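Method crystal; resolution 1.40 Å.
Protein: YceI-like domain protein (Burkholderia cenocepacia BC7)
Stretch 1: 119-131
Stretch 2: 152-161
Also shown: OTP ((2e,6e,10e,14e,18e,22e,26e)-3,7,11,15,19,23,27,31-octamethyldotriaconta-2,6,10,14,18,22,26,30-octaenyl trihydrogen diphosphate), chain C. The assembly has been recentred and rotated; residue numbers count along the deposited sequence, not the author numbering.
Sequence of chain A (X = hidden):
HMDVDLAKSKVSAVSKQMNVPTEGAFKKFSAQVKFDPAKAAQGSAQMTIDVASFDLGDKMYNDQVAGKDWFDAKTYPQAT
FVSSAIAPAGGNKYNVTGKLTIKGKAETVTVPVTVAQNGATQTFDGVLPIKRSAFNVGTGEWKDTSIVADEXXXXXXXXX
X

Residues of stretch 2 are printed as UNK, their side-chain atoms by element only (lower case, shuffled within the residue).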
# COMPACT_ATOMS: atom_id res chain seq x y z
N GLY A 119 -9.69 23.23 3.87
CA GLY A 119 -11.13 23.19 4.03
C GLY A 119 -11.53 21.90 4.72
O GLY A 119 -10.88 21.46 5.67
N ALA A 120 -12.58 21.26 4.22
CA ALA A 120 -13.08 20.03 4.83
C ALA A 120 -12.35 18.78 4.33
O ALA A 120 -12.79 17.67 4.59
CB ALA A 120 -14.58 19.90 4.60
N THR A 121 -11.22 18.96 3.64
CA THR A 121 -10.48 17.85 3.05
C THR A 121 -9.13 17.65 3.76
O THR A 121 -8.41 18.61 4.01
CB THR A 121 -10.20 18.13 1.57
OG1 THR A 121 -11.44 18.32 0.88
CG2 THR A 121 -9.47 16.98 0.93
N GLN A 122 -8.81 16.41 4.08
CA GLN A 122 -7.51 16.03 4.61
C GLN A 122 -6.85 15.08 3.62
O GLN A 122 -7.48 14.12 3.16
CB GLN A 122 -7.64 15.25 5.91
CG GLN A 122 -7.49 16.01 7.19
CD GLN A 122 -7.58 15.07 8.38
OE1 GLN A 122 -8.15 13.98 8.28
NE2 GLN A 122 -7.01 15.48 9.49
N THR A 123 -5.57 15.27 3.34
CA THR A 123 -4.83 14.38 2.46
C THR A 123 -3.65 13.74 3.17
O THR A 123 -2.98 14.40 3.98
CB THR A 123 -4.34 15.09 1.21
OG1 THR A 123 -3.39 16.08 1.59
CG2 THR A 123 -5.50 15.76 0.49
N PHE A 124 -3.41 12.48 2.85
CA PHE A 124 -2.39 11.66 3.50
C PHE A 124 -1.58 11.05 2.39
O PHE A 124 -2.12 10.26 1.57
CB PHE A 124 -3.03 10.54 4.31
CG PHE A 124 -3.99 11.01 5.33
CD1 PHE A 124 -5.30 11.30 5.02
CD2 PHE A 124 -3.56 11.25 6.63
CE1 PHE A 124 -6.16 11.77 5.97
CE2 PHE A 124 -4.42 11.72 7.58
CZ PHE A 124 -5.72 12.00 7.26
N ASP A 125 -0.31 11.40 2.31
CA ASP A 125 0.57 10.94 1.24
C ASP A 125 1.79 10.24 1.80
O ASP A 125 2.38 10.69 2.77
CB ASP A 125 1.09 12.14 0.43
CG ASP A 125 0.04 12.72 -0.50
OD1 ASP A 125 -0.29 12.05 -1.50
OD2 ASP A 125 -0.44 13.83 -0.23
N GLY A 126 2.23 9.17 1.15
CA GLY A 126 3.42 8.50 1.63
C GLY A 126 3.85 7.40 0.71
O GLY A 126 3.14 7.07 -0.24
N VAL A 127 5.01 6.84 1.01
CA VAL A 127 5.60 5.73 0.26
C VAL A 127 6.19 4.77 1.25
O VAL A 127 6.92 5.16 2.15
CB VAL A 127 6.71 6.23 -0.70
CG1 VAL A 127 7.32 5.05 -1.47
CG2 VAL A 127 6.16 7.26 -1.67
N LEU A 128 5.81 3.50 1.12
CA LEU A 128 6.34 2.43 1.95
C LEU A 128 7.14 1.45 1.10
O LEU A 128 6.55 0.75 0.27
CB LEU A 128 5.20 1.67 2.62
CG LEU A 128 5.67 0.48 3.47
CD1 LEU A 128 6.50 0.91 4.66
CD2 LEU A 128 4.46 -0.32 3.91
N PRO A 129 8.45 1.38 1.30
CA PRO A 129 9.21 0.34 0.59
C PRO A 129 9.10 -0.99 1.32
O PRO A 129 9.20 -1.06 2.55
CB PRO A 129 10.65 0.86 0.63
CG PRO A 129 10.71 1.77 1.81
CD PRO A 129 9.33 2.31 2.04
N ILE A 130 8.86 -2.05 0.55
CA ILE A 130 8.85 -3.39 1.09
C ILE A 130 9.67 -4.31 0.20
O ILE A 130 9.96 -3.97 -0.95
CB ILE A 130 7.42 -3.97 1.20
CG1 ILE A 130 6.74 -4.15 -0.17
CG2 ILE A 130 6.56 -3.08 2.14
CD1 ILE A 130 5.51 -5.10 -0.12
N LYS A 131 10.00 -5.47 0.73
CA LYS A 131 10.54 -6.55 -0.07
C LYS A 131 9.39 -7.51 -0.39
O LYS A 131 8.78 -8.06 0.51
CB LYS A 131 11.62 -7.30 0.70
CG LYS A 131 12.88 -6.51 0.93
CD LYS A 131 13.94 -7.33 1.65
CE LYS A 131 15.33 -6.74 1.47
NZ LYS A 131 15.33 -5.25 1.47
N UNK A 152 9.79 -3.23 -3.70
CA UNK A 152 8.59 -2.64 -4.31
C UNK A 152 8.20 -1.44 -3.46
O UNK A 152 8.18 -1.52 -2.23
c UNK A 152 7.77 -4.83 -5.20
c UNK A 152 7.42 -3.65 -4.34
c UNK A 152 6.12 -2.99 -4.82
N UNK A 153 7.89 -0.32 -4.11
CA UNK A 153 7.45 0.87 -3.41
C UNK A 153 5.93 0.98 -3.47
O UNK A 153 5.34 1.06 -4.56
n UNK A 153 11.46 3.64 -4.26
c UNK A 153 9.58 2.17 -3.88
c UNK A 153 8.08 2.12 -4.01
c UNK A 153 10.18 3.41 -4.51
o UNK A 153 9.49 4.15 -5.21
N UNK A 154 5.30 0.99 -2.31
CA UNK A 154 3.85 1.16 -2.22
C UNK A 154 3.58 2.65 -2.00
O UNK A 154 3.98 3.22 -1.00
c UNK A 154 3.20 -1.96 0.03
c UNK A 154 3.26 0.37 -1.03
c UNK A 154 1.74 0.64 -0.94
c UNK A 154 3.57 -1.13 -1.17
N UNK A 155 2.92 3.28 -2.95
CA UNK A 155 2.64 4.71 -2.88
C UNK A 155 1.16 4.92 -2.64
O UNK A 155 0.33 4.25 -3.22
c UNK A 155 4.08 6.57 -6.66
n UNK A 155 3.78 5.42 -7.54
c UNK A 155 4.48 5.11 -4.61
c UNK A 155 3.06 5.39 -4.18
c UNK A 155 5.03 6.20 -5.52
N UNK A 156 0.83 5.87 -1.78
CA UNK A 156 -0.56 6.17 -1.55
C UNK A 156 -0.80 7.66 -1.43
O UNK A 156 0.03 8.43 -0.96
c UNK A 156 -0.45 6.79 1.74
c UNK A 156 0.34 7.01 2.86
c UNK A 156 0.88 4.89 1.19
c UNK A 156 1.41 6.18 3.12
c UNK A 156 1.67 5.11 2.29
c UNK A 156 -0.20 5.71 0.91
c UNK A 156 -1.05 5.45 -0.29
N UNK A 157 -2.00 8.03 -1.88
CA UNK A 157 -2.54 9.37 -1.81
C UNK A 157 -3.97 9.18 -1.35
O UNK A 157 -4.82 8.79 -2.16
c UNK A 157 -2.49 10.04 -3.18
n UNK A 157 -4.42 13.14 -3.57
n UNK A 157 -2.51 12.53 -2.80
c UNK A 157 -3.14 11.39 -3.24
c UNK A 157 -4.33 11.78 -3.74
c UNK A 157 -3.31 13.57 -3.00
N UNK A 158 -4.26 9.41 -0.07
CA UNK A 158 -5.60 9.22 0.48
C UNK A 158 -6.23 10.56 0.73
O UNK A 158 -5.62 11.42 1.40
c UNK A 158 -5.33 6.46 3.23
c UNK A 158 -3.71 6.81 1.40
c UNK A 158 -5.55 8.44 1.80
c UNK A 158 -5.14 6.98 1.82
N UNK A 159 -7.43 10.77 0.22
CA UNK A 159 -8.17 12.00 0.39
C UNK A 159 -9.39 11.69 1.23
O UNK A 159 -10.19 10.82 0.86
c UNK A 159 -8.62 12.57 -0.97
c UNK A 159 -9.41 13.86 -0.78
c UNK A 159 -7.43 12.80 -1.87
N UNK A 160 -9.52 12.38 2.35
CA UNK A 160 -10.66 12.21 3.25
C UNK A 160 -11.53 13.43 3.29
O UNK A 160 -11.04 14.55 3.45
c UNK A 160 -10.21 11.80 4.63
N UNK A 161 -12.83 13.17 3.18
CA UNK A 161 -13.86 14.16 2.83
C UNK A 161 -13.39 15.08 1.70
O UNK A 161 -13.76 14.89 0.54
o UNK A 161 -15.08 14.14 4.92
c UNK A 161 -14.32 14.98 4.04
c UNK A 161 -15.19 16.16 3.62
O7 OTP C . 11.06 -8.57 -20.33
P2 OTP C . 10.68 -9.23 -19.02
O5 OTP C . 10.65 -10.73 -19.19
O6 OTP C . 11.69 -8.87 -17.95
O4 OTP C . 9.25 -8.73 -18.56
P1 OTP C . 8.37 -9.41 -17.42
O2 OTP C . 7.58 -10.56 -18.00
O3 OTP C . 9.27 -9.91 -16.30
O1 OTP C . 7.37 -8.31 -16.87
C40 OTP C . 7.28 -7.99 -15.49
C39 OTP C . 5.99 -7.18 -15.40
C37 OTP C . 5.52 -6.61 -14.25
C38 OTP C . 4.21 -5.84 -14.39
C36 OTP C . 6.24 -6.71 -12.89
C35 OTP C . 5.19 -7.12 -11.82
C34 OTP C . 5.53 -6.55 -10.43
C32 OTP C . 4.54 -6.49 -9.48
C33 OTP C . 3.12 -6.97 -9.78
C31 OTP C . 4.86 -5.93 -8.08
C30 OTP C . 4.34 -6.91 -7.00
C29 OTP C . 3.51 -6.06 -6.05
C27 OTP C . 3.73 -6.03 -4.69
C28 OTP C . 4.80 -6.84 -3.97
C26 OTP C . 2.82 -5.09 -3.89
C25 OTP C . 2.31 -5.77 -2.61
C24 OTP C . 1.49 -4.60 -2.04
C22 OTP C . 0.15 -4.70 -1.81
C23 OTP C . -0.66 -5.98 -2.07
C21 OTP C . -0.54 -3.46 -1.26
C20 OTP C . -0.59 -3.67 0.26
C19 OTP C . -0.76 -2.28 0.87
C17 OTP C . -1.71 -2.02 1.83
C18 OTP C . -2.64 -3.13 2.32
C16 OTP C . -1.87 -0.62 2.45
C15 OTP C . -0.99 0.44 1.76
C14 OTP C . -0.94 1.67 2.68
C12 OTP C . -0.05 1.72 3.74
C13 OTP C . 0.94 0.60 4.04
C11 OTP C . -0.01 2.95 4.66
C10 OTP C . -1.34 3.70 4.70
C9 OTP C . -1.20 4.66 5.89
C7 OTP C . -2.28 5.32 6.41
C8 OTP C . -3.68 5.12 5.83
C6 OTP C . -2.03 6.26 7.61
C5 OTP C . -2.77 7.58 7.42
C4 OTP C . -2.02 8.59 8.31
C2 OTP C . -2.49 9.08 9.50
C3 OTP C . -1.60 10.07 10.25
C1 OTP C . -3.85 8.69 10.10

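Position 152 carries three side-chain carbons, one bearing the other two, and its CB lies 4.3 Å from CG1 of Ile-130. This is Val-152. Its backbone N donates to Ile-130 O (2.9 Å) and its O accepts from Ile-130 N (2.9 Å). A beta-branched side chain suits an extended backbone, and this one is buried, with CG2 3.8 Å from C28 of the octaprenyl ligand.

Position 153 has three carbons in a row, the third carrying one oxygen and one nitrogen, and points to the face that also holds Pro-129 and Val-127; its CB lies 4.0 Å from Val-127 CG1. Five heavy atoms ending in an amide make Gln-153. The amide extends on this more open face.

Position 154 shows four carbons, forked at the first, with one arm two carbons long, and its CB lies 4.3 Å from Leu-128 CB. This is Ile-154. It pairs with Leu-128, whose N donates to Ile-154 O at 2.8 Å. Its CD1 lies 3.9 Å from Ile-130 CD1 and 3.8 Å from ligand C24, so an apolar chain fits between strand and lipid.

At 155, four carbons in a row end in nitrogen, and one of the carbons packs against Val-127 CG2, which identifies Lys-155. The packing atom is CG of Lys-155, 4.0 Å from Val-127 CG2, but the end of the chain leads away and its ammonium is hydrogen-bonded elsewhere in the structure. Aliphatic methylenes can thus serve the pairing while the charge stays clear of it.

Position 156 has one carbon followed by a ring of six carbons, with Gly-126 opposite it on stretch 1. An all-carbon ring means Phe-156. Gly-126 CA sits 3.8 Å from the ring centroid, over the face, in a CH-pi contact. A CB on Gly-126 would fall 2.5 Å from Phe-156 CZ, a clash, so glycine leaves the room the ring occupies. Ligand C11 covers the opposite face, 3.6 Å from Phe-156 CE2.

At 157, one carbon leads to a five-membered ring of three carbons and two nitrogens, one nitrogen facing Asp-125 OD1: His-157. Its ND1 donates to Asp-125 OD1 at 2.6 Å, a short side-chain hydrogen bond between partners of a non-hydrogen-bonded backbone pair.

Position 158 has four carbons forked at the second, its CB 4.1 Å from Phe-124 CB: Leu-158. Buried, it offers a branched apolar end to the polyprenyl chain, CD2 approaching ligand C8 to 3.4 Å.

Three carbons, one carrying two, with a methyl against Thr-121 CG2, mark 159 as Val-159. Beta-branching suits the extended strand, and CG1 packs methyl to methyl, 3.6 Å from Thr-121 CG2.

A single carbon at 160, 4.3 Å from Phe-124 CE1, gives Ala-160. That CB lies at the ring edge, where a small side chain fits closely.

Position 161 has one carbon carrying an oxygen and a carbon, the latter near Ala-120 O: Thr-161. At the exposed chain end it can keep a hydroxyl at the surface while its CG2 lies 3.0 Å from Ala-120 O.

The strands run antiparallel, joined by ten backbone hydrogen bonds in five pairs, with CA-H...O contacts between them. Phe-124, Leu-128, Ile-130 and their partners build an apolar face against the polyprenyl chain; the other face mixes polar and apolar side chains, among them the Asp-125 and His-157 pair.

Stretch 2 (152-161) VQIKFHLVAT
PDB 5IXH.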